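Long-range contacts in glutathione S-transferase (Bombyx mori, PDB 3AY8), which probably catalyses the conjugation of glutathione to electrophilic compounds, as expected of a homodimeric cytosolic glutathione transferase: residues F102-Y108 and S162-M167; L134-S139 and W175-F180; L141-E146 and F180-W186. All blocks are in the same frame, centred on the assembly; numbering follows the deposited sequence.

Contact 1 (F102-Y108 and S162-M167); sequences FDSASLY and SIYASM
Two helical segments, F102-Y108 and S162-M167, run nearly parallel, their axes 10.0 Å apart and crossing at -18°. D103 lies opposite I163 and Y108 opposite S166, with CA atoms 5.8 and 5.7 Å apart. The first helix widens to a pi-type turn at 103-107 without breaking. L107 (t, p) is the apolar bump: its CD2 enters the hollow between I163 CG2 (3.6 Å) and S166 CB (3.8 Å), while L107 CD1 meets M167 SD at 3.9 Å. I163 CD1 lies at the edge of the F102 ring, 4.2 Å from F102 CD2. The small S166 leaves room for D103 (t), and S166 OG donates to D103 OD1 at 2.6 Å, giving the buried carboxylate a partner; one water donates to both D103 OD2 (2.8 Å) and S162 O (2.7 Å). The contact pairs helix 90-120 with helix 158-173 of the all-helical GST C-terminal domain. R69 of helix 68-79 forms a salt bridge with D103, helix 128-147 covers F102 and L107, and W186 of helix 181-190 packs on I163 and M167.

Contact 2 (L134-S139 and W175-F180); sequences LNSTLS and WDISSF
L134 lays its CD2 over the six-membered ring of W175, 3.8 Å from the centroid and 15° off the normal, a CH-pi contact whose closest atom pair is L134 CD2 to W175 CZ2 at 3.7 Å. L134 takes the t, p rotamer on helical segment L134-S139; W175 (chi1 t, chi2 -98°) begins an irregular segment, W175-F180, that passes along the helix. One turn further on, L138 (m, t) fills the space between the two aromatic residues of the loop: its CD1 lies 3.6 Å from W175 CD1 and 4.0 Å from I177 CG2, and its CB is 3.6 Å from F180 CE2. A branched leucine suits this place because it can touch all three. F180 (m) turns one ring face to the backbone at L138, and its CE1 approaches S139 CA at 3.6 Å, close packing that the small serine permits; the CA atoms of S139 and F180 are 6.8 Å apart. The loop has its own polar scaffold. D176 OD1 accepts from S178 N (3.0 Å), an Asx turn, and from S178 OG (2.7 Å). A type I beta turn then runs from I177 to F180, with F180 N to I177 O at 2.7 Å, and delivers F180 to the N-cap position of helix 181-190. The loop joins helix 158-173 to helix 181-190 of the GST C-terminal domain, and W175, I177 and F180 pack it against helix 128-147.

Contact 3 (L141-E146 and F180-W186); sequences LNQFLE and FPNIQRW
Segments L141-E146 and F180-W186, the latter helical from P181 with F180 at the N-cap position, cross at 69° with axes 8.0 Å apart, N142 and N182 having the nearest CA atoms (5.3 Å). N142 (t, chi2 64°) directs OD1 at the start of the second helix, where N182 N donates at 2.9 Å and I183 N weakly at 3.5 Å; backbone NH groups in a helix's first turn lack acceptors within it, so an asparagine from outside serves them. N182 (m) reciprocates: its ND2 donates to N142 O at 3.0 Å and to E146 OE1 at 2.7 Å. R185, extended at chi1 and chi2, brings NH2 (2.8 Å) and NH1 (3.0 Å) to L145 O, with K149 O a further acceptor for NH2. Beside these hydrogen bonds L145 (m, t) is a knob in a hole formed by N182, I183, R185 and W186, its CD2 3.6 Å from W186 CD1. In the GST C-terminal bundle, helix 158-173 lies against L141 and W186, and its D160 accepts from W186 NE1.

The three contacts all lie in the helical C-terminal domain. Along the chain their segments come in the order 102-108, 134-139, 141-146, 162-167, 175-180 and 180-186, so every pair of contacts interlocks in sequence. Contact 1, about 6 Å from the chain centre, joins helices 90-120 and 158-173. Contacts 2 and 3 use successive parts of helix 128-147, share F180, and have centres about 9 Å apart; they lie about 13 and 14 Å from the centre of contact 1. M167 touches L138 of contact 2 and W186 of contact 3, so their apolar side chains adjoin. Helix 90-120 also reaches the dimer interface, where S104 hydrogen-bonds S104 of the second subunit and F102 packs on its W66.

Contact 1 (F102-Y108 and S162-M167)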
loop_
_atom_site.group_PDB
_atom_site.type_symbol
_atom_site.label_atom_id
_atom_site.label_comp_id
_atom_site.label_asym_id
_atom_site.label_seq_id
_atom_site.Cartn_x
_atom_site.Cartn_y
_atom_site.Cartn_z
ATOM N N PHE A 102 -3.764 -2.117 -3.915
ATOM C CA PHE A 102 -4.579 -3.222 -3.383
ATOM C C PHE A 102 -3.700 -4.316 -2.756
ATOM O O PHE A 102 -3.994 -4.792 -1.664
ATOM C CB PHE A 102 -5.500 -3.765 -4.483
ATOM C CG PHE A 102 -6.174 -5.066 -4.143
ATOM C CD1 PHE A 102 -7.399 -5.079 -3.469
ATOM C CD2 PHE A 102 -5.594 -6.278 -4.506
ATOM C CE1 PHE A 102 -8.019 -6.288 -3.162
ATOM C CE2 PHE A 102 -6.225 -7.504 -4.206
ATOM C CZ PHE A 102 -7.431 -7.505 -3.546
ATOM N N ASP A 103 -2.613 -4.705 -3.434
ATOM C CA ASP A 103 -1.669 -5.667 -2.871
ATOM C C ASP A 103 -1.109 -5.166 -1.519
ATOM O O ASP A 103 -1.068 -5.909 -0.538
ATOM C CB ASP A 103 -0.503 -5.939 -3.841
ATOM C CG ASP A 103 0.433 -7.018 -3.333
ATOM O OD1 ASP A 103 -0.030 -8.162 -3.129
ATOM O OD2 ASP A 103 1.628 -6.731 -3.122
ATOM N N SER A 104 -0.693 -3.900 -1.488
ATOM C CA SER A 104 0.014 -3.335 -0.342
ATOM C C SER A 104 -0.895 -2.994 0.830
ATOM O O SER A 104 -0.481 -3.132 1.979
ATOM C CB SER A 104 0.784 -2.074 -0.763
ATOM O OG SER A 104 -0.100 -0.985 -0.964
ATOM N N ALA A 105 -2.117 -2.536 0.541
ATOM C CA ALA A 105 -3.038 -2.049 1.581
ATOM C C ALA A 105 -4.064 -3.073 2.062
ATOM O O ALA A 105 -4.632 -2.911 3.148
ATOM C CB ALA A 105 -3.766 -0.781 1.101
ATOM N N SER A 106 -4.346 -4.092 1.246
ATOM C CA SER A 106 -5.398 -5.069 1.591
ATOM C C SER A 106 -4.870 -6.498 1.619
ATOM O O SER A 106 -4.992 -7.189 2.625
ATOM C CB SER A 106 -6.575 -4.997 0.593
ATOM O OG SER A 106 -7.197 -3.736 0.654
ATOM N N LEU A 107 -4.277 -6.929 0.514
ATOM C CA LEU A 107 -3.914 -8.334 0.369
ATOM C C LEU A 107 -2.788 -8.753 1.303
ATOM O O LEU A 107 -2.990 -9.605 2.175
ATOM C CB LEU A 107 -3.616 -8.694 -1.092
ATOM C CG LEU A 107 -3.254 -10.156 -1.429
ATOM C CD1 LEU A 107 -4.305 -11.170 -0.956
ATOM C CD2 LEU A 107 -3.030 -10.302 -2.907
ATOM N N TYR A 108 -1.602 -8.186 1.126
ATOM C CA TYR A 108 -0.478 -8.672 1.912
ATOM C C TYR A 108 -0.627 -8.305 3.383
ATOM O O TYR A 108 -0.159 -9.033 4.254
ATOM C CB TYR A 108 0.897 -8.243 1.369
ATOM C CG TYR A 108 1.988 -9.043 2.076
ATOM C CD1 TYR A 108 2.136 -10.410 1.815
ATOM C CD2 TYR A 108 2.785 -8.469 3.074
ATOM C CE1 TYR A 108 3.086 -11.176 2.471
ATOM C CE2 TYR A 108 3.757 -9.240 3.761
ATOM C CZ TYR A 108 3.889 -10.593 3.439
ATOM O OH TYR A 108 4.820 -11.391 4.070
ATOM N N SER A 162 3.604 -8.845 -8.167
ATOM C CA SER A 162 3.422 -8.521 -6.747
ATOM C C SER A 162 2.309 -9.352 -6.099
ATOM O O SER A 162 2.488 -9.922 -5.019
ATOM C CB SER A 162 3.129 -7.023 -6.577
ATOM O OG SER A 162 4.313 -6.257 -6.804
ATOM N N ILE A 163 1.150 -9.404 -6.755
ATOM C CA ILE A 163 0.003 -10.135 -6.222
ATOM C C ILE A 163 0.269 -11.655 -6.221
ATOM O O ILE A 163 -0.126 -12.352 -5.301
ATOM C CB ILE A 163 -1.314 -9.732 -6.949
ATOM C CG1 ILE A 163 -1.609 -8.241 -6.672
ATOM C CG2 ILE A 163 -2.486 -10.576 -6.480
ATOM C CD1 ILE A 163 -2.862 -7.669 -7.395
ATOM N N TYR A 164 0.996 -12.145 -7.223
ATOM C CA TYR A 164 1.452 -13.535 -7.215
ATOM C C TYR A 164 2.377 -13.832 -6.014
ATOM O O TYR A 164 2.221 -14.861 -5.340
ATOM C CB TYR A 164 2.087 -13.906 -8.565
ATOM C CG TYR A 164 2.752 -15.264 -8.622
ATOM C CD1 TYR A 164 2.118 -16.403 -8.101
ATOM C CD2 TYR A 164 4.006 -15.418 -9.233
ATOM C CE1 TYR A 164 2.724 -17.650 -8.149
ATOM C CE2 TYR A 164 4.619 -16.668 -9.307
ATOM C CZ TYR A 164 3.971 -17.781 -8.750
ATOM O OH TYR A 164 4.550 -19.024 -8.816
ATOM N N ALA A 165 3.310 -12.928 -5.720
ATOM C CA ALA A 165 4.193 -13.107 -4.560
ATOM C C ALA A 165 3.387 -13.201 -3.263
ATOM O O ALA A 165 3.668 -14.044 -2.393
ATOM C CB ALA A 165 5.231 -11.975 -4.480
ATOM N N SER A 166 2.371 -12.345 -3.146
ATOM C CA SER A 166 1.481 -12.371 -1.987
ATOM C C SER A 166 0.665 -13.675 -1.916
ATOM O O SER A 166 0.700 -14.388 -0.897
ATOM C CB SER A 166 0.547 -11.159 -2.019
ATOM O OG SER A 166 1.260 -9.952 -1.779
ATOM N N MET A 167 -0.061 -13.974 -2.995
ATOM C CA MET A 167 -0.938 -15.156 -3.061
ATOM C C MET A 167 -0.183 -16.474 -2.874
ATOM O O MET A 167 -0.661 -17.372 -2.194
ATOM C CB MET A 167 -1.707 -15.196 -4.395
ATOM C CG MET A 167 -2.881 -14.249 -4.464
ATOM S SD MET A 167 -4.031 -14.435 -3.086
ATOM C CE MET A 167 -4.481 -16.186 -3.142
HETATM O O HOH W 1 3.871 -8.346 -3.329
#

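Contact 2 (L134-S139 and W175-F180)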
loop_
_atom_site.group_PDB
_atom_site.type_symbol
_atom_site.label_atom_id
_atom_site.label_comp_id
_atom_site.label_asym_id
_atom_site.label_seq_id
_atom_site.Cartn_x
_atom_site.Cartn_y
_atom_site.Cartn_z
ATOM N N LEU A 134 -9.360 -11.744 5.284
ATOM C CA LEU A 134 -8.595 -12.108 4.105
ATOM C C LEU A 134 -9.504 -12.613 2.973
ATOM O O LEU A 134 -9.336 -12.223 1.832
ATOM C CB LEU A 134 -7.507 -13.151 4.424
ATOM C CG LEU A 134 -6.693 -13.652 3.215
ATOM C CD1 LEU A 134 -6.015 -12.512 2.421
ATOM C CD2 LEU A 134 -5.660 -14.708 3.629
ATOM N N ASN A 135 -10.458 -13.479 3.305
ATOM C CA ASN A 135 -11.385 -14.013 2.306
ATOM C C ASN A 135 -12.208 -12.937 1.593
ATOM O O ASN A 135 -12.464 -13.045 0.399
ATOM C CB ASN A 135 -12.264 -15.119 2.922
ATOM C CG ASN A 135 -11.564 -16.481 2.945
ATOM O OD1 ASN A 135 -11.876 -17.353 3.769
ATOM N ND2 ASN A 135 -10.624 -16.673 2.039
ATOM N N SER A 136 -12.569 -11.866 2.306
ATOM C CA SER A 136 -13.236 -10.730 1.680
ATOM C C SER A 136 -12.340 -10.032 0.630
ATOM O O SER A 136 -12.815 -9.602 -0.445
ATOM C CB SER A 136 -13.681 -9.733 2.760
ATOM O OG SER A 136 -14.023 -8.492 2.168
ATOM N N THR A 137 -11.049 -9.929 0.942
ATOM C CA THR A 137 -10.074 -9.369 0.003
ATOM C C THR A 137 -9.831 -10.324 -1.160
ATOM O O THR A 137 -9.746 -9.893 -2.313
ATOM C CB THR A 137 -8.772 -8.966 0.728
ATOM O OG1 THR A 137 -9.053 -7.791 1.495
ATOM C CG2 THR A 137 -7.639 -8.644 -0.277
ATOM N N LEU A 138 -9.782 -11.630 -0.872
ATOM C CA LEU A 138 -9.685 -12.611 -1.968
ATOM C C LEU A 138 -10.865 -12.541 -2.932
ATOM O O LEU A 138 -10.710 -12.732 -4.141
ATOM C CB LEU A 138 -9.520 -14.041 -1.429
ATOM C CG LEU A 138 -8.240 -14.314 -0.617
ATOM C CD1 LEU A 138 -8.118 -15.801 -0.293
ATOM C CD2 LEU A 138 -6.991 -13.794 -1.356
ATOM N N SER A 139 -12.055 -12.288 -2.391
ATOM C CA SER A 139 -13.254 -12.204 -3.216
ATOM C C SER A 139 -13.166 -11.066 -4.232
ATOM O O SER A 139 -13.570 -11.219 -5.377
ATOM C CB SER A 139 -14.503 -12.057 -2.337
ATOM O OG SER A 139 -15.650 -11.965 -3.159
ATOM N N TRP A 175 -4.427 -22.430 2.047
ATOM C CA TRP A 175 -5.650 -21.651 2.058
ATOM C C TRP A 175 -6.596 -22.296 1.061
ATOM O O TRP A 175 -6.169 -22.722 -0.014
ATOM C CB TRP A 175 -5.389 -20.190 1.694
ATOM C CG TRP A 175 -6.415 -19.270 2.276
ATOM C CD1 TRP A 175 -7.508 -18.757 1.644
ATOM C CD2 TRP A 175 -6.456 -18.771 3.623
ATOM N NE1 TRP A 175 -8.226 -17.960 2.510
ATOM C CE2 TRP A 175 -7.603 -17.953 3.731
ATOM C CE3 TRP A 175 -5.628 -18.929 4.743
ATOM C CZ2 TRP A 175 -7.948 -17.289 4.924
ATOM C CZ3 TRP A 175 -5.970 -18.279 5.930
ATOM C CH2 TRP A 175 -7.120 -17.465 6.009
ATOM N N ASP A 176 -7.863 -22.377 1.447
ATOM C CA ASP A 176 -8.933 -22.911 0.605
ATOM C C ASP A 176 -9.467 -21.762 -0.258
ATOM O O ASP A 176 -10.136 -20.863 0.242
ATOM C CB ASP A 176 -10.032 -23.527 1.513
ATOM C CG ASP A 176 -11.316 -23.914 0.755
ATOM O OD1 ASP A 176 -11.294 -24.020 -0.492
ATOM O OD2 ASP A 176 -12.366 -24.109 1.442
ATOM N N ILE A 177 -9.145 -21.797 -1.549
ATOM C CA ILE A 177 -9.643 -20.819 -2.522
ATOM C C ILE A 177 -10.655 -21.449 -3.517
ATOM O O ILE A 177 -10.895 -20.912 -4.598
ATOM C CB ILE A 177 -8.472 -20.098 -3.289
ATOM C CG1 ILE A 177 -7.626 -21.099 -4.090
ATOM C CG2 ILE A 177 -7.596 -19.263 -2.322
ATOM C CD1 ILE A 177 -6.768 -20.455 -5.160
ATOM N N SER A 178 -11.259 -22.581 -3.135
ATOM C CA SER A 178 -12.272 -23.244 -3.980
ATOM C C SER A 178 -13.421 -22.294 -4.335
ATOM O O SER A 178 -14.021 -22.414 -5.403
ATOM C CB SER A 178 -12.814 -24.511 -3.305
ATOM O OG SER A 178 -13.486 -24.200 -2.091
ATOM N N SER A 179 -13.707 -21.342 -3.450
ATOM C CA SER A 179 -14.730 -20.327 -3.695
ATOM C C SER A 179 -14.310 -19.298 -4.756
ATOM O O SER A 179 -15.117 -18.468 -5.178
ATOM C CB SER A 179 -15.076 -19.602 -2.394
ATOM O OG SER A 179 -15.756 -20.446 -1.475
ATOM N N PHE A 180 -13.049 -19.343 -5.190
ATOM C CA PHE A 180 -12.542 -18.342 -6.127
ATOM C C PHE A 180 -11.929 -18.945 -7.385
ATOM O O PHE A 180 -10.700 -18.983 -7.523
ATOM C CB PHE A 180 -11.561 -17.391 -5.424
ATOM C CG PHE A 180 -12.022 -16.937 -4.067
ATOM C CD1 PHE A 180 -13.183 -16.174 -3.924
ATOM C CD2 PHE A 180 -11.290 -17.264 -2.926
ATOM C CE1 PHE A 180 -13.609 -15.755 -2.664
ATOM C CE2 PHE A 180 -11.702 -16.849 -1.666
ATOM C CZ PHE A 180 -12.869 -16.093 -1.531
#

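Contact 3 (L141-E146 and F180-W186)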
loop_
_atom_site.group_PDB
_atom_site.type_symbol
_atom_site.label_atom_id
_atom_site.label_comp_id
_atom_site.label_asym_id
_atom_site.label_seq_id
_atom_site.Cartn_x
_atom_site.Cartn_y
_atom_site.Cartn_z
ATOM N N LEU A 141 -10.272 -9.799 -5.360
ATOM C CA LEU A 141 -9.274 -10.254 -6.332
ATOM C C LEU A 141 -9.930 -11.193 -7.345
ATOM O O LEU A 141 -9.673 -11.106 -8.533
ATOM C CB LEU A 141 -8.105 -10.970 -5.638
ATOM C CG LEU A 141 -7.026 -11.573 -6.559
ATOM C CD1 LEU A 141 -6.448 -10.530 -7.588
ATOM C CD2 LEU A 141 -5.898 -12.235 -5.745
ATOM N N ASN A 142 -10.765 -12.098 -6.852
ATOM C CA ASN A 142 -11.468 -13.032 -7.716
ATOM C C ASN A 142 -12.314 -12.304 -8.775
ATOM O O ASN A 142 -12.391 -12.751 -9.916
ATOM C CB ASN A 142 -12.323 -13.995 -6.897
ATOM C CG ASN A 142 -12.991 -15.057 -7.768
ATOM O OD1 ASN A 142 -12.326 -15.886 -8.385
ATOM N ND2 ASN A 142 -14.306 -15.028 -7.816
ATOM N N GLN A 143 -12.910 -11.177 -8.387
ATOM C CA GLN A 143 -13.659 -10.304 -9.311
ATOM C C GLN A 143 -12.775 -9.578 -10.329
ATOM O O GLN A 143 -13.129 -9.530 -11.518
ATOM C CB GLN A 143 -14.552 -9.299 -8.562
ATOM C CG GLN A 143 -15.763 -9.941 -7.872
ATOM C CD GLN A 143 -16.548 -10.873 -8.802
ATOM O OE1 GLN A 143 -17.013 -10.468 -9.867
ATOM N NE2 GLN A 143 -16.682 -12.125 -8.401
ATOM N N PHE A 144 -11.635 -9.031 -9.891
ATOM C CA PHE A 144 -10.666 -8.438 -10.842
ATOM C C PHE A 144 -10.415 -9.412 -11.993
ATOM O O PHE A 144 -10.401 -9.027 -13.162
ATOM C CB PHE A 144 -9.301 -8.129 -10.189
ATOM C CG PHE A 144 -9.357 -7.172 -9.026
ATOM C CD1 PHE A 144 -10.401 -6.258 -8.879
ATOM C CD2 PHE A 144 -8.328 -7.159 -8.098
ATOM C CE1 PHE A 144 -10.431 -5.378 -7.783
ATOM C CE2 PHE A 144 -8.341 -6.284 -7.023
ATOM C CZ PHE A 144 -9.394 -5.403 -6.857
ATOM N N LEU A 145 -10.236 -10.680 -11.638
ATOM C CA LEU A 145 -9.863 -11.725 -12.588
ATOM C C LEU A 145 -11.054 -12.331 -13.354
ATOM O O LEU A 145 -10.886 -13.278 -14.117
ATOM C CB LEU A 145 -9.073 -12.815 -11.860
ATOM C CG LEU A 145 -7.699 -12.383 -11.347
ATOM C CD1 LEU A 145 -7.202 -13.351 -10.290
ATOM C CD2 LEU A 145 -6.689 -12.249 -12.503
ATOM N N GLU A 146 -12.247 -11.788 -13.133
ATOM C CA GLU A 146 -13.435 -12.172 -13.898
ATOM C C GLU A 146 -13.452 -11.392 -15.210
ATOM O O GLU A 146 -13.875 -11.907 -16.246
ATOM C CB GLU A 146 -14.713 -11.875 -13.094
ATOM C CG GLU A 146 -16.036 -12.177 -13.836
ATOM C CD GLU A 146 -16.271 -13.657 -14.036
ATOM O OE1 GLU A 146 -15.835 -14.463 -13.182
ATOM O OE2 GLU A 146 -16.891 -14.023 -15.053
ATOM N N PHE A 180 -13.049 -19.343 -5.190
ATOM C CA PHE A 180 -12.542 -18.342 -6.127
ATOM C C PHE A 180 -11.929 -18.945 -7.385
ATOM O O PHE A 180 -10.700 -18.983 -7.523
ATOM C CB PHE A 180 -11.561 -17.391 -5.424
ATOM C CG PHE A 180 -12.022 -16.937 -4.067
ATOM C CD1 PHE A 180 -13.183 -16.174 -3.924
ATOM C CD2 PHE A 180 -11.290 -17.264 -2.926
ATOM C CE1 PHE A 180 -13.609 -15.755 -2.664
ATOM C CE2 PHE A 180 -11.702 -16.849 -1.666
ATOM C CZ PHE A 180 -12.869 -16.093 -1.531
ATOM N N PRO A 181 -12.784 -19.413 -8.324
ATOM C CA PRO A 181 -12.270 -20.093 -9.515
ATOM C C PRO A 181 -11.359 -19.217 -10.387
ATOM O O PRO A 181 -10.471 -19.749 -11.052
ATOM C CB PRO A 181 -13.546 -20.508 -10.291
ATOM C CG PRO A 181 -14.666 -19.718 -9.695
ATOM C CD PRO A 181 -14.263 -19.423 -8.270
ATOM N N ASN A 182 -11.574 -17.901 -10.389
ATOM C CA ASN A 182 -10.725 -16.993 -11.193
ATOM C C ASN A 182 -9.287 -16.881 -10.680
ATOM O O ASN A 182 -8.354 -16.814 -11.475
ATOM C CB ASN A 182 -11.369 -15.608 -11.357
ATOM C CG ASN A 182 -12.734 -15.675 -12.051
ATOM O OD1 ASN A 182 -12.947 -16.485 -12.957
ATOM N ND2 ASN A 182 -13.652 -14.825 -11.626
ATOM N N ILE A 183 -9.124 -16.868 -9.356
ATOM C CA ILE A 183 -7.797 -16.962 -8.728
ATOM C C ILE A 183 -7.144 -18.313 -9.050
ATOM O O ILE A 183 -5.948 -18.375 -9.354
ATOM C CB ILE A 183 -7.832 -16.752 -7.175
ATOM C CG1 ILE A 183 -8.479 -15.398 -6.814
ATOM C CG2 ILE A 183 -6.397 -16.834 -6.586
ATOM C CD1 ILE A 183 -8.591 -15.119 -5.313
ATOM N N GLN A 184 -7.923 -19.392 -8.971
ATOM C CA GLN A 184 -7.411 -20.733 -9.317
ATOM C C GLN A 184 -6.853 -20.779 -10.737
ATOM O O GLN A 184 -5.781 -21.327 -10.963
ATOM C CB GLN A 184 -8.494 -21.807 -9.140
ATOM C CG GLN A 184 -8.894 -22.035 -7.690
ATOM C CD GLN A 184 -9.949 -23.104 -7.538
ATOM O OE1 GLN A 184 -11.036 -23.010 -8.108
ATOM N NE2 GLN A 184 -9.643 -24.118 -6.747
ATOM N N ARG A 185 -7.572 -20.175 -11.681
ATOM C CA ARG A 185 -7.122 -20.090 -13.073
ATOM C C ARG A 185 -5.831 -19.261 -13.183
ATOM O O ARG A 185 -4.852 -19.663 -13.824
ATOM C CB ARG A 185 -8.212 -19.442 -13.931
ATOM C CG ARG A 185 -7.812 -19.221 -15.406
ATOM C CD ARG A 185 -8.686 -18.169 -16.091
ATOM N NE ARG A 185 -8.269 -16.800 -15.767
ATOM C CZ ARG A 185 -9.059 -15.847 -15.271
ATOM N NH1 ARG A 185 -10.346 -16.089 -15.021
ATOM N NH2 ARG A 185 -8.561 -14.635 -15.028
ATOM N N TRP A 186 -5.851 -18.090 -12.560
ATOM C CA TRP A 186 -4.753 -17.139 -12.672
ATOM C C TRP A 186 -3.465 -17.678 -12.044
ATOM O O TRP A 186 -2.381 -17.459 -12.582
ATOM C CB TRP A 186 -5.191 -15.801 -12.063
ATOM C CG TRP A 186 -4.111 -14.821 -11.738
ATOM C CD1 TRP A 186 -3.546 -13.920 -12.584
ATOM C CD2 TRP A 186 -3.499 -14.611 -10.455
ATOM N NE1 TRP A 186 -2.610 -13.160 -11.912
ATOM C CE2 TRP A 186 -2.565 -13.563 -10.604
ATOM C CE3 TRP A 186 -3.656 -15.207 -9.194
ATOM C CZ2 TRP A 186 -1.776 -13.100 -9.544
ATOM C CZ3 TRP A 186 -2.881 -14.749 -8.137
ATOM C CH2 TRP A 186 -1.943 -13.705 -8.321
#